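Side-chain contact in pentafunctional AROM polypeptide (Schizosaccharomyces pombe, PDB 5SWV), which probably carries out the dehydroquinate dehydratase and shikimate dehydrogenase steps of the shikimate pathway, as the two C-terminal activities of a five-enzyme polypeptide: residues G500-A503 against L504-G508. Sequence-based numbering, arbitrary orientation.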
loop_
_atom_site.group_PDB
_atom_site.type_symbol
_atom_site.label_atom_id
_atom_site.label_comp_id
_atom_site.label_asym_id
_atom_site.label_seq_id
_atom_site.Cartn_x
_atom_site.Cartn_y
_atom_site.Cartn_z
ATOM N N GLY A 500 13.360 -12.050 -11.481
ATOM C CA GLY A 500 12.938 -12.724 -10.260
ATOM C C GLY A 500 13.456 -12.087 -8.994
ATOM O O GLY A 500 12.907 -12.280 -7.921
ATOM N N LEU A 501 14.526 -11.327 -9.116
ATOM C CA LEU A 501 15.034 -10.581 -7.981
ATOM C C LEU A 501 14.059 -9.469 -7.586
ATOM O O LEU A 501 13.784 -9.268 -6.402
ATOM C CB LEU A 501 16.420 -10.030 -8.305
ATOM C CG LEU A 501 17.257 -9.503 -7.135
ATOM C CD1 LEU A 501 17.214 -10.454 -5.930
ATOM C CD2 LEU A 501 18.693 -9.250 -7.605
ATOM N N GLU A 502 13.508 -8.779 -8.581
ATOM C CA GLU A 502 12.462 -7.817 -8.301
ATOM C C GLU A 502 11.315 -8.461 -7.521
ATOM O O GLU A 502 10.882 -7.922 -6.512
ATOM C CB GLU A 502 11.941 -7.160 -9.574
ATOM C CG GLU A 502 10.646 -6.399 -9.334
ATOM C CD GLU A 502 10.329 -5.395 -10.394
ATOM O OE1 GLU A 502 11.024 -5.374 -11.426
ATOM O OE2 GLU A 502 9.363 -4.636 -10.177
ATOM N N ALA A 503 10.832 -9.604 -7.985
ATOM C CA ALA A 503 9.744 -10.284 -7.290
ATOM C C ALA A 503 10.104 -10.681 -5.877
ATOM O O ALA A 503 9.306 -10.488 -4.974
ATOM C CB ALA A 503 9.291 -11.509 -8.059
ATOM N N LEU A 504 11.298 -11.237 -5.695
ATOM C CA LEU A 504 11.808 -11.590 -4.355
ATOM C C LEU A 504 11.808 -10.379 -3.420
ATOM O O LEU A 504 11.425 -10.486 -2.252
ATOM C CB LEU A 504 13.236 -12.157 -4.417
ATOM C CG LEU A 504 13.738 -12.927 -3.163
ATOM C CD1 LEU A 504 14.702 -14.009 -3.645
ATOM C CD2 LEU A 504 14.388 -12.112 -2.010
ATOM N N VAL A 505 12.237 -9.235 -3.938
ATOM C CA VAL A 505 12.263 -8.023 -3.146
ATOM C C VAL A 505 10.869 -7.589 -2.740
ATOM O O VAL A 505 10.663 -7.206 -1.589
ATOM C CB VAL A 505 12.997 -6.888 -3.876
ATOM C CG1 VAL A 505 12.729 -5.530 -3.227
ATOM C CG2 VAL A 505 14.488 -7.183 -3.884
ATOM N N ARG A 506 9.920 -7.660 -3.665
ATOM C CA ARG A 506 8.542 -7.283 -3.363
ATOM C C ARG A 506 7.809 -8.259 -2.420
ATOM O O ARG A 506 6.885 -7.834 -1.733
ATOM C CB ARG A 506 7.759 -7.038 -4.653
ATOM C CG ARG A 506 8.319 -5.893 -5.498
ATOM C CD ARG A 506 7.350 -5.432 -6.585
ATOM N NE ARG A 506 7.922 -4.504 -7.580
ATOM C CZ ARG A 506 8.009 -3.170 -7.461
ATOM N NH1 ARG A 506 7.602 -2.524 -6.375
ATOM N NH2 ARG A 506 8.524 -2.467 -8.455
ATOM N N GLN A 507 8.219 -9.537 -2.377
ATOM C CA GLN A 507 7.707 -10.503 -1.365
ATOM C C GLN A 507 8.056 -10.073 0.028
ATOM O O GLN A 507 7.199 -10.070 0.914
ATOM C CB GLN A 507 8.301 -11.900 -1.520
ATOM C CG GLN A 507 7.782 -12.659 -2.713
ATOM C CD GLN A 507 8.601 -13.902 -3.003
ATOM O OE1 GLN A 507 9.411 -14.331 -2.160
ATOM N NE2 GLN A 507 8.399 -14.491 -4.205
ATOM N N GLY A 508 9.340 -9.763 0.205
ATOM C CA GLY A 508 9.858 -9.217 1.447
ATOM C C GLY A 508 9.162 -7.936 1.852
ATOM O O GLY A 508 8.827 -7.777 3.015
#
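An i-to-i+4 salt bridge between Glu-502 and Arg-506 spans the opening turns of helix 500-516, in the C-terminal region of the shikimate dehydrogenase part. The two side chains run side by side in the same direction. On Glu-502, CG is anti to the backbone N (chi1 167°) and the chain stays extended, which holds the carboxylate out from the helix, leaning toward its N-terminal end, where Arg-506, extended from CG to NE, reaches back to meet it. One oxygen takes both bonds: OE2 of Glu-502 lies 3.0 Å from NE and 2.9 Å from NH2 of Arg-506, close to the guanidinium plane and at its edge. NE meets the anti lone pair of OE2, whereas NH2 comes to that side well out of the carboxylate plane, with the two flat groups turned 48° apart. The double grip should limit rotation of the guanidinium. In the backbone the same two residues are joined again by Arg-506 N to Glu-502 O (3.0 Å), one of four successive helical bonds that start with Leu-504 N to Gly-500 O (2.9 Å). At the start of the helix, OD1 of Asn-499 accepts from Glu-502 N. The ion pair packs against Thr-360 of helix 353-364, while Phe-522 of helix 522-530 makes a cation-pi contact with Arg-506; Ala-503 and Leu-504 instead meet Met-477 and Tyr-479, just past strand 472-476 of the six-stranded parallel sheet.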